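Local coordinates for protein CDP-glucose-4,6-dehydratase (Yersinia pseudotuberculosis, PDB 1RKX) that catalyses the NAD-dependent 4,6-dehydration of CDP-D-glucose, as a member of the short-chain dehydrogenase/reductase superfamily with a Rossmann-type nucleotide-binding domain, at residues C[9-14]-C[77-82]; C[34-39]-C[57-62]; C[221-226]-C[270-275]; C[228-233]-C[297-302]. All coordinates share one frame; numbering follows the deposited sequence.

Contact 1 of 4, residues C[9-14]-C[77-82]; sequences GKRVFV and REFQPE
R11 lays its guanidinium over one face of the F79 ring, off-centre, with CZ 4.4 Å from the ring centroid and the two planes 36° apart: a cation-pi contact. The same group turns its edge to the backbone of that residue. NE and NH2 both donate to F79 O, at 2.9 Å for NE, and the oxygen lies in the guanidinium plane. A bend at chi3 (73°) brings NE back toward F79 O, at the end of helix 69-79. There Q80 leaves helical geometry with positive phi, and the chain turns through P81 toward strand 83-86. P81 CB packs on F13 CB at 3.6 Å, while F13 CD1 meets F79 CD2 at the edge of the F13 ring. E82 is bonded to R11 through its backbone N and its carboxylate: the N donates to R11 O (2.9 Å), and OE2 accepts from R11 N (3.2 Å). Water 1 joins the same OE2 to G9 O, and E82 OE1 is bonded to Y250. Such a helix end turning into the next strand belongs to the beta-alpha-beta build of the Rossmann fold, in which strands 11-15 and 83-86 are neighbours. One arginine thus serves a carbonyl at a helix C-terminus with two N-H groups and an aromatic face with its pi surface, and its positive charge would probably suit the negative end of the helix dipole.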
# COMPACT_ATOMS: atom_id res chain seq x y z
N GLY C 9 -16.23 -26.41 -32.47
CA GLY C 9 -17.66 -26.18 -32.33
C GLY C 9 -18.12 -25.14 -31.32
O GLY C 9 -19.32 -24.91 -31.19
N LYS C 10 -17.20 -24.51 -30.60
CA LYS C 10 -17.59 -23.49 -29.62
C LYS C 10 -18.06 -22.23 -30.34
O LYS C 10 -17.47 -21.81 -31.33
CB LYS C 10 -16.41 -23.13 -28.71
CG LYS C 10 -16.00 -24.21 -27.72
CD LYS C 10 -17.09 -24.46 -26.69
CE LYS C 10 -16.65 -25.45 -25.62
NZ LYS C 10 -16.29 -26.78 -26.20
N ARG C 11 -19.13 -21.63 -29.83
CA ARG C 11 -19.66 -20.41 -30.43
C ARG C 11 -18.95 -19.24 -29.74
O ARG C 11 -19.21 -18.95 -28.58
CB ARG C 11 -21.17 -20.33 -30.22
CG ARG C 11 -21.93 -21.51 -30.81
CD ARG C 11 -23.44 -21.38 -30.61
NE ARG C 11 -24.02 -20.37 -31.49
CZ ARG C 11 -24.14 -20.49 -32.81
NH1 ARG C 11 -23.71 -21.59 -33.42
NH2 ARG C 11 -24.70 -19.52 -33.53
N VAL C 12 -18.07 -18.58 -30.48
CA VAL C 12 -17.28 -17.47 -29.95
C VAL C 12 -17.60 -16.15 -30.63
O VAL C 12 -17.58 -16.04 -31.86
CB VAL C 12 -15.77 -17.77 -30.10
CG1 VAL C 12 -14.94 -16.73 -29.35
CG2 VAL C 12 -15.46 -19.17 -29.57
N PHE C 13 -17.90 -15.14 -29.81
CA PHE C 13 -18.23 -13.80 -30.29
C PHE C 13 -17.02 -12.91 -30.01
O PHE C 13 -16.56 -12.83 -28.88
CB PHE C 13 -19.45 -13.28 -29.53
CG PHE C 13 -20.02 -12.00 -30.08
CD1 PHE C 13 -20.88 -12.01 -31.17
CD2 PHE C 13 -19.71 -10.77 -29.49
CE1 PHE C 13 -21.43 -10.82 -31.67
CE2 PHE C 13 -20.25 -9.58 -29.98
CZ PHE C 13 -21.11 -9.60 -31.07
N VAL C 14 -16.52 -12.24 -31.05
CA VAL C 14 -15.35 -11.39 -30.90
C VAL C 14 -15.57 -9.95 -31.37
O VAL C 14 -15.79 -9.72 -32.56
CB VAL C 14 -14.15 -11.95 -31.71
CG1 VAL C 14 -12.93 -11.04 -31.53
CG2 VAL C 14 -13.84 -13.38 -31.26
N ARG C 77 -27.52 -11.61 -29.14
CA ARG C 77 -28.69 -12.47 -28.93
C ARG C 77 -28.92 -13.40 -30.11
O ARG C 77 -29.29 -14.56 -29.94
CB ARG C 77 -29.95 -11.63 -28.72
CG ARG C 77 -31.23 -12.44 -28.66
CD ARG C 77 -32.43 -11.53 -28.64
NE ARG C 77 -32.46 -10.70 -27.44
CZ ARG C 77 -33.07 -9.53 -27.36
NH1 ARG C 77 -33.70 -9.02 -28.41
NH2 ARG C 77 -33.04 -8.85 -26.22
N GLU C 78 -28.72 -12.87 -31.31
CA GLU C 78 -28.89 -13.64 -32.53
C GLU C 78 -27.89 -14.80 -32.58
O GLU C 78 -28.23 -15.90 -33.02
CB GLU C 78 -28.67 -12.72 -33.75
CG GLU C 78 -28.78 -13.39 -35.12
CD GLU C 78 -27.58 -14.26 -35.46
OE1 GLU C 78 -26.43 -13.79 -35.35
OE2 GLU C 78 -27.79 -15.43 -35.86
N PHE C 79 -26.68 -14.55 -32.11
CA PHE C 79 -25.61 -15.55 -32.14
C PHE C 79 -25.58 -16.56 -30.98
O PHE C 79 -25.16 -17.70 -31.18
CB PHE C 79 -24.26 -14.83 -32.23
CG PHE C 79 -23.10 -15.76 -32.43
CD1 PHE C 79 -23.01 -16.55 -33.58
CD2 PHE C 79 -22.09 -15.84 -31.48
CE1 PHE C 79 -21.92 -17.41 -33.77
CE2 PHE C 79 -21.00 -16.70 -31.66
CZ PHE C 79 -20.92 -17.48 -32.81
N GLN C 80 -26.01 -16.15 -29.79
CA GLN C 80 -26.01 -17.03 -28.62
C GLN C 80 -24.60 -17.60 -28.35
O GLN C 80 -24.40 -18.81 -28.31
CB GLN C 80 -26.98 -18.20 -28.83
CG GLN C 80 -28.43 -17.78 -29.04
CD GLN C 80 -29.08 -17.27 -27.77
OE1 GLN C 80 -29.16 -17.98 -26.77
NE2 GLN C 80 -29.55 -16.03 -27.80
N PRO C 81 -23.61 -16.72 -28.14
CA PRO C 81 -22.25 -17.19 -27.88
C PRO C 81 -22.08 -17.80 -26.49
O PRO C 81 -22.82 -17.48 -25.56
CB PRO C 81 -21.42 -15.91 -28.03
CG PRO C 81 -22.34 -14.88 -27.43
CD PRO C 81 -23.68 -15.24 -28.09
N GLU C 82 -21.11 -18.70 -26.36
CA GLU C 82 -20.81 -19.34 -25.08
C GLU C 82 -19.55 -18.66 -24.55
O GLU C 82 -19.27 -18.68 -23.35
CB GLU C 82 -20.48 -20.82 -25.26
CG GLU C 82 -21.46 -21.63 -26.07
CD GLU C 82 -20.89 -23.00 -26.38
OE1 GLU C 82 -20.70 -23.78 -25.42
OE2 GLU C 82 -20.62 -23.28 -27.57
O HOH W 1 -20.92 -25.78 -28.92

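Contact 2 of 4, residues C[34-39]-C[57-62]; sequences ATVKGY and DGMQSE
Strands 35-39 and 60-62 run parallel, 10° apart with axes 4.6 Å from each other at closest approach, and three backbone hydrogen bonds join them: Q60 N to V36 O, G38 N to Q60 O (2.8 Å) and E62 N to G38 O. On the face bearing K37, Y39, Q60 and E62, the lysine is fully extended; its CB and CG lie against Q60 CB, and CE comes 3.4 Å from E62 OE1. K37 NZ makes a salt bridge of 3.5 Å to that oxygen, and water 3 bonds to both atoms. Neither charge depends on this pair alone, since K37 NZ also meets E78 OE1 and S75 O, and E62 OE1 meets S75 OG. This is the edge of a Rossmann sheet: strand 60-63 is outermost, and strands 35-40 and 60-63 belong to one beta-alpha-beta unit with helix 49-52. The E62 carboxylate, its plane 75° from the Y39 ring, puts OE2 at the ring edge, 3.6 Å from CE1. Toward the helix 20-31 side, M59 CG sits between the backbone N and carbonyl carbon (chi1 66°), and M59 CE, 3.7 Å from V36 CG1, lies over the G38 backbone, 3.3 Å from G38 N.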
# COMPACT_ATOMS: atom_id res chain seq x y z
N ALA C 34 -13.60 -23.40 -34.20
CA ALA C 34 -14.65 -22.69 -33.49
C ALA C 34 -15.60 -22.02 -34.47
O ALA C 34 -15.25 -21.76 -35.62
CB ALA C 34 -14.05 -21.65 -32.54
N THR C 35 -16.82 -21.76 -34.01
CA THR C 35 -17.83 -21.07 -34.81
C THR C 35 -17.72 -19.63 -34.33
O THR C 35 -18.17 -19.30 -33.24
CB THR C 35 -19.23 -21.62 -34.53
OG1 THR C 35 -19.28 -23.00 -34.91
CG2 THR C 35 -20.28 -20.84 -35.31
N VAL C 36 -17.11 -18.78 -35.14
CA VAL C 36 -16.87 -17.40 -34.75
C VAL C 36 -17.70 -16.32 -35.42
O VAL C 36 -17.97 -16.38 -36.63
CB VAL C 36 -15.39 -17.04 -34.97
CG1 VAL C 36 -15.06 -15.74 -34.24
CG2 VAL C 36 -14.49 -18.18 -34.49
N LYS C 37 -18.10 -15.33 -34.63
CA LYS C 37 -18.84 -14.18 -35.13
C LYS C 37 -18.11 -12.94 -34.63
O LYS C 37 -17.74 -12.86 -33.46
CB LYS C 37 -20.29 -14.16 -34.61
CG LYS C 37 -21.08 -12.95 -35.13
CD LYS C 37 -22.55 -12.97 -34.71
CE LYS C 37 -23.30 -11.79 -35.31
NZ LYS C 37 -24.73 -11.74 -34.88
N GLY C 38 -17.91 -11.98 -35.51
CA GLY C 38 -17.22 -10.75 -35.14
C GLY C 38 -18.11 -9.53 -35.26
O GLY C 38 -19.04 -9.51 -36.08
N TYR C 39 -17.83 -8.52 -34.45
CA TYR C 39 -18.60 -7.27 -34.45
C TYR C 39 -17.60 -6.14 -34.29
O TYR C 39 -16.98 -6.00 -33.23
CB TYR C 39 -19.58 -7.27 -33.27
CG TYR C 39 -20.53 -6.08 -33.22
CD1 TYR C 39 -21.81 -6.17 -33.77
CD2 TYR C 39 -20.15 -4.89 -32.60
CE1 TYR C 39 -22.70 -5.09 -33.69
CE2 TYR C 39 -21.03 -3.80 -32.53
CZ TYR C 39 -22.30 -3.91 -33.07
OH TYR C 39 -23.18 -2.86 -32.99
N ASP C 57 -13.73 -14.41 -44.30
CA ASP C 57 -14.15 -15.59 -45.06
C ASP C 57 -14.51 -16.84 -44.27
O ASP C 57 -15.39 -17.59 -44.69
CB ASP C 57 -13.10 -15.91 -46.12
CG ASP C 57 -12.87 -14.74 -47.06
OD1 ASP C 57 -13.60 -13.73 -46.93
OD2 ASP C 57 -11.98 -14.83 -47.92
N GLY C 58 -13.86 -17.07 -43.14
CA GLY C 58 -14.17 -18.26 -42.36
C GLY C 58 -15.00 -18.01 -41.11
O GLY C 58 -14.99 -18.82 -40.18
N MET C 59 -15.74 -16.91 -41.09
CA MET C 59 -16.54 -16.58 -39.92
C MET C 59 -17.70 -15.66 -40.28
O MET C 59 -17.85 -15.25 -41.43
CB MET C 59 -15.66 -15.87 -38.88
CG MET C 59 -15.18 -14.49 -39.36
SD MET C 59 -14.06 -13.63 -38.23
CE MET C 59 -15.20 -13.19 -36.90
N GLN C 60 -18.53 -15.35 -39.28
CA GLN C 60 -19.64 -14.42 -39.46
C GLN C 60 -19.04 -13.06 -39.15
O GLN C 60 -18.51 -12.86 -38.06
CB GLN C 60 -20.75 -14.69 -38.44
CG GLN C 60 -21.67 -15.83 -38.77
CD GLN C 60 -22.86 -15.88 -37.83
OE1 GLN C 60 -23.56 -14.89 -37.66
NE2 GLN C 60 -23.08 -17.04 -37.21
N SER C 61 -19.11 -12.13 -40.09
CA SER C 61 -18.53 -10.81 -39.89
C SER C 61 -19.60 -9.71 -39.93
O SER C 61 -20.18 -9.45 -40.98
CB SER C 61 -17.47 -10.57 -40.95
OG SER C 61 -16.84 -9.32 -40.80
N GLU C 62 -19.86 -9.08 -38.79
CA GLU C 62 -20.84 -8.00 -38.74
C GLU C 62 -20.17 -6.67 -38.48
O GLU C 62 -19.32 -6.55 -37.59
CB GLU C 62 -21.89 -8.25 -37.65
CG GLU C 62 -23.02 -7.23 -37.68
CD GLU C 62 -24.04 -7.42 -36.58
OE1 GLU C 62 -24.11 -8.53 -36.02
OE2 GLU C 62 -24.77 -6.45 -36.28
O HOH W 2 -15.81 -19.59 -37.83
O HOH W 3 -26.46 -10.05 -36.31

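Contact 3 of 4, residues C[221-226]-C[270-275]; sequences VIIRNP and TPVKNI
K273 and P226 form the close-packed part of this contact, at the first turn of helix 272-283. One hydrogen bond spans the segments: K273 N donates to P226 O over 3.1 Å, with an N-H...O angle of 164° and the donor tilted 20° from the carbonyl plane. K273 comes two residues after P271, which holds the N-cap position, so a loop carbonyl takes up an N-H of the helix start. Around this bond K273 CB packs on P226 CB at 3.8 Å, and P271 CB touches P226 O at 3.6 Å. V272 also turns toward the 221-226 chain, with I223 CG2 beside its CG2, but that methyl comes too close to N225 O to be trusted and its position is uncertain. The looser flank belongs to the rest of the K273 side chain, which leads away from the contact and ends in a salt bridge with E277. Behind the contact, I223 and K273 both rest on W289 of strand 289-290, which pairs with strand 221-222, while P271 touches I229 of strand 229-234 and I275 packs on L322 and L326 of helix 322-338.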
# COMPACT_ATOMS: atom_id res chain seq x y z
N VAL C 221 15.65 3.69 -42.09
CA VAL C 221 14.71 3.94 -41.01
C VAL C 221 15.37 4.90 -40.02
O VAL C 221 16.47 4.65 -39.53
CB VAL C 221 14.30 2.63 -40.29
CG1 VAL C 221 15.52 1.90 -39.78
CG2 VAL C 221 13.34 2.95 -39.15
N ILE C 222 14.69 6.01 -39.76
CA ILE C 222 15.19 7.02 -38.84
C ILE C 222 14.81 6.66 -37.41
O ILE C 222 13.66 6.34 -37.13
CB ILE C 222 14.61 8.41 -39.16
CG1 ILE C 222 14.87 8.76 -40.63
CG2 ILE C 222 15.22 9.45 -38.24
CD1 ILE C 222 14.23 10.06 -41.07
N ILE C 223 15.79 6.73 -36.52
CA ILE C 223 15.57 6.41 -35.12
C ILE C 223 15.69 7.65 -34.25
O ILE C 223 16.61 8.45 -34.43
CB ILE C 223 16.59 5.38 -34.62
CG1 ILE C 223 16.47 4.08 -35.42
CG2 ILE C 223 16.38 5.11 -33.13
CD1 ILE C 223 17.41 2.99 -34.96
N ARG C 224 14.76 7.82 -33.32
CA ARG C 224 14.81 8.97 -32.42
C ARG C 224 15.52 8.58 -31.13
O ARG C 224 16.68 8.92 -30.94
CB ARG C 224 13.41 9.50 -32.12
CG ARG C 224 12.89 10.44 -33.20
CD ARG C 224 12.01 9.72 -34.20
NE ARG C 224 10.62 9.70 -33.76
CZ ARG C 224 9.89 10.79 -33.54
NH1 ARG C 224 10.41 11.99 -33.72
NH2 ARG C 224 8.63 10.67 -33.15
N ASN C 225 14.82 7.87 -30.25
CA ASN C 225 15.44 7.45 -29.00
C ASN C 225 15.87 5.99 -29.11
O ASN C 225 15.07 5.08 -28.89
CB ASN C 225 14.49 7.63 -27.81
CG ASN C 225 15.09 7.15 -26.50
OD1 ASN C 225 16.29 7.30 -26.27
ND2 ASN C 225 14.26 6.57 -25.64
N PRO C 226 17.15 5.76 -29.44
CA PRO C 226 17.75 4.43 -29.59
C PRO C 226 17.79 3.61 -28.31
O PRO C 226 17.98 2.40 -28.35
CB PRO C 226 19.14 4.75 -30.11
CG PRO C 226 19.46 6.02 -29.39
CD PRO C 226 18.18 6.80 -29.56
N THR C 270 14.63 -5.34 -24.64
CA THR C 270 15.62 -4.88 -25.61
C THR C 270 15.33 -3.47 -26.10
O THR C 270 14.19 -3.15 -26.45
CB THR C 270 15.65 -5.82 -26.83
OG1 THR C 270 15.75 -7.18 -26.38
CG2 THR C 270 16.81 -5.49 -27.74
N PRO C 271 16.35 -2.60 -26.13
CA PRO C 271 16.17 -1.22 -26.59
C PRO C 271 15.83 -1.20 -28.08
O PRO C 271 15.92 -2.24 -28.75
CB PRO C 271 17.52 -0.57 -26.29
CG PRO C 271 18.48 -1.71 -26.47
CD PRO C 271 17.76 -2.84 -25.76
N VAL C 272 15.44 -0.04 -28.61
CA VAL C 272 15.07 0.05 -30.01
C VAL C 272 16.22 -0.06 -31.00
O VAL C 272 16.07 -0.70 -32.05
CB VAL C 272 14.29 1.35 -30.31
CG1 VAL C 272 13.09 1.46 -29.39
CG2 VAL C 272 15.19 2.55 -30.14
N LYS C 273 17.36 0.54 -30.69
CA LYS C 273 18.50 0.47 -31.60
C LYS C 273 18.81 -0.99 -31.92
O LYS C 273 19.02 -1.35 -33.08
CB LYS C 273 19.73 1.13 -30.98
CG LYS C 273 20.90 1.27 -31.95
CD LYS C 273 22.09 1.99 -31.33
CE LYS C 273 22.75 1.15 -30.24
NZ LYS C 273 23.35 -0.10 -30.79
N ASN C 274 18.82 -1.83 -30.89
CA ASN C 274 19.10 -3.25 -31.07
C ASN C 274 18.02 -3.88 -31.95
O ASN C 274 18.33 -4.68 -32.83
CB ASN C 274 19.13 -3.95 -29.71
CG ASN C 274 19.58 -5.40 -29.81
OD1 ASN C 274 19.64 -6.11 -28.81
ND2 ASN C 274 19.90 -5.84 -31.02
N ILE C 275 16.77 -3.52 -31.70
CA ILE C 275 15.65 -4.05 -32.47
C ILE C 275 15.85 -3.76 -33.96
O ILE C 275 15.78 -4.66 -34.79
CB ILE C 275 14.33 -3.41 -32.01
CG1 ILE C 275 13.94 -3.96 -30.64
CG2 ILE C 275 13.23 -3.67 -33.04
CD1 ILE C 275 12.73 -3.27 -30.02

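Contact 4 of 4, residues C[228-233]-C[297-302]; sequences AIRPWQ and PHEAHY
Y302 presents one face of its ring to I229, whose CG2 stands 3.7 Å from the centroid and 17° off the normal, a CH-pi contact displaced toward the rim by CE2 and CZ. Y302 CB comes within 3.3 Å of I229 O, and P231 CD touches the ring at CD1, 4.1 Å away. The ring's hydroxyl bonds to D266, and M312 of the second subunit packs on Y302, which thus lies at the subunit interface. The polar half is carried by E299 and R230. R230 NH1 gives a hydrogen bond of 3.0 Å to the syn lone pair of E299 OE1 within a salt bridge, guanidinium and carboxylate planes 26° apart; NH2 adds a weak one to the same oxygen. R230 NH1 also donates to I229 O at 2.6 Å, from above the carbonyl plane, and this second bond holds NH1 close to the strand backbone. Water 4 links E299 OE1 to I229 N. Beyond these residues P231 is the centre of an inverse gamma turn, W232 N bonding to R230 O. This is a loop, running between strand 289-290 and helix 308-314, folded over the first residues of strand 229-234, the middle strand of a small three-stranded mixed sheet.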
# COMPACT_ATOMS: atom_id res chain seq x y z
N ALA C 228 15.22 3.69 -26.03
CA ALA C 228 13.85 3.40 -25.60
C ALA C 228 13.63 1.90 -25.46
O ALA C 228 13.96 1.13 -26.37
CB ALA C 228 12.85 4.00 -26.60
N ILE C 229 13.07 1.51 -24.32
CA ILE C 229 12.80 0.10 -24.04
C ILE C 229 11.32 -0.11 -23.76
O ILE C 229 10.68 0.68 -23.06
CB ILE C 229 13.60 -0.39 -22.82
CG1 ILE C 229 15.09 -0.35 -23.12
CG2 ILE C 229 13.16 -1.80 -22.44
CD1 ILE C 229 15.96 -0.71 -21.93
N ARG C 230 10.78 -1.19 -24.31
CA ARG C 230 9.38 -1.53 -24.13
C ARG C 230 9.31 -3.06 -24.10
O ARG C 230 10.05 -3.73 -24.83
CB ARG C 230 8.54 -1.00 -25.30
CG ARG C 230 8.59 0.52 -25.49
CD ARG C 230 7.66 1.24 -24.53
NE ARG C 230 7.67 2.69 -24.74
CZ ARG C 230 8.63 3.51 -24.33
NH1 ARG C 230 9.68 3.04 -23.67
NH2 ARG C 230 8.54 4.81 -24.57
N PRO C 231 8.45 -3.63 -23.25
CA PRO C 231 8.35 -5.09 -23.20
C PRO C 231 7.61 -5.63 -24.42
O PRO C 231 6.47 -6.08 -24.32
CB PRO C 231 7.62 -5.34 -21.88
CG PRO C 231 6.77 -4.13 -21.73
CD PRO C 231 7.68 -3.01 -22.15
N TRP C 232 8.27 -5.59 -25.57
CA TRP C 232 7.68 -6.07 -26.81
C TRP C 232 7.37 -7.56 -26.77
O TRP C 232 8.11 -8.35 -26.16
CB TRP C 232 8.62 -5.79 -27.99
CG TRP C 232 8.99 -4.35 -28.16
CD1 TRP C 232 10.21 -3.78 -27.92
CD2 TRP C 232 8.13 -3.30 -28.58
NE1 TRP C 232 10.16 -2.43 -28.17
CE2 TRP C 232 8.89 -2.11 -28.58
CE3 TRP C 232 6.78 -3.24 -28.96
CZ2 TRP C 232 8.35 -0.87 -28.95
CZ3 TRP C 232 6.24 -2.00 -29.33
CH2 TRP C 232 7.03 -0.84 -29.32
N GLN C 233 6.28 -7.95 -27.41
CA GLN C 233 5.89 -9.36 -27.47
C GLN C 233 5.09 -9.62 -28.74
O GLN C 233 4.32 -8.77 -29.19
CB GLN C 233 5.04 -9.73 -26.25
CG GLN C 233 3.80 -8.87 -26.06
CD GLN C 233 3.03 -9.22 -24.80
OE1 GLN C 233 2.20 -8.43 -24.32
NE2 GLN C 233 3.29 -10.41 -24.25
N PRO C 297 15.52 12.59 -25.11
CA PRO C 297 15.68 12.38 -23.66
C PRO C 297 15.58 10.92 -23.25
O PRO C 297 14.78 10.16 -23.80
CB PRO C 297 14.56 13.22 -23.07
CG PRO C 297 13.48 13.10 -24.10
CD PRO C 297 14.26 13.29 -25.39
N HIS C 298 16.40 10.52 -22.29
CA HIS C 298 16.41 9.15 -21.79
C HIS C 298 15.34 8.98 -20.72
O HIS C 298 15.01 9.93 -20.00
CB HIS C 298 17.78 8.80 -21.22
CG HIS C 298 18.87 8.77 -22.23
ND1 HIS C 298 20.17 8.41 -21.92
CD2 HIS C 298 18.87 9.05 -23.56
CE1 HIS C 298 20.91 8.48 -23.01
NE2 HIS C 298 20.15 8.86 -24.02
N GLU C 299 14.80 7.77 -20.62
CA GLU C 299 13.77 7.47 -19.63
C GLU C 299 14.37 6.61 -18.52
O GLU C 299 15.07 5.63 -18.78
CB GLU C 299 12.61 6.72 -20.29
CG GLU C 299 12.05 7.41 -21.52
CD GLU C 299 10.89 6.65 -22.13
OE1 GLU C 299 11.06 5.46 -22.45
OE2 GLU C 299 9.81 7.26 -22.30
N ALA C 300 14.09 6.97 -17.27
CA ALA C 300 14.60 6.23 -16.13
C ALA C 300 13.89 4.89 -15.98
O ALA C 300 14.44 3.93 -15.43
CB ALA C 300 14.43 7.05 -14.85
N HIS C 301 12.67 4.81 -16.49
CA HIS C 301 11.89 3.58 -16.39
C HIS C 301 10.86 3.47 -17.51
O HIS C 301 10.58 4.44 -18.21
CB HIS C 301 11.16 3.55 -15.06
CG HIS C 301 10.27 4.74 -14.84
ND1 HIS C 301 10.76 5.96 -14.41
CD2 HIS C 301 8.95 4.92 -15.07
CE1 HIS C 301 9.77 6.84 -14.38
NE2 HIS C 301 8.66 6.23 -14.78
N TYR C 302 10.30 2.28 -17.65
CA TYR C 302 9.28 2.01 -18.65
C TYR C 302 8.21 1.12 -18.01
O TYR C 302 8.51 0.31 -17.13
CB TYR C 302 9.89 1.31 -19.87
CG TYR C 302 10.71 0.09 -19.54
CD1 TYR C 302 10.11 -1.17 -19.46
CD2 TYR C 302 12.08 0.19 -19.30
CE1 TYR C 302 10.87 -2.31 -19.16
CE2 TYR C 302 12.84 -0.94 -18.99
CZ TYR C 302 12.23 -2.18 -18.92
OH TYR C 302 12.98 -3.29 -18.63
O HOH W 4 13.11 3.59 -22.16

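How the contacts relate
Contacts 1 and 2 share the parallel Rossmann sheet, since strands 11-15 and 35-40 are neighbours in it, and contact 2 is nested inside the loop closed by contact 1. They touch directly, K10 O lying 2.8 Å from T35 N in a probable hydrogen bond. Contacts 3 and 4 interlock on the other side of the chain's centre: their segments alternate along the chain, and I275 CD1 packs on W232 NE1. The centres of contacts 1 and 3 are about 42 Å apart. Contacts 1, 2 and 3 are partly buried. Contact 2 is a backbone ladder, contact 1 is gripped mainly by an arginine and a glutamate, and contact 3 has one backbone bond beside apolar packing, whereas contact 4 is a surface contact bonded through side chains.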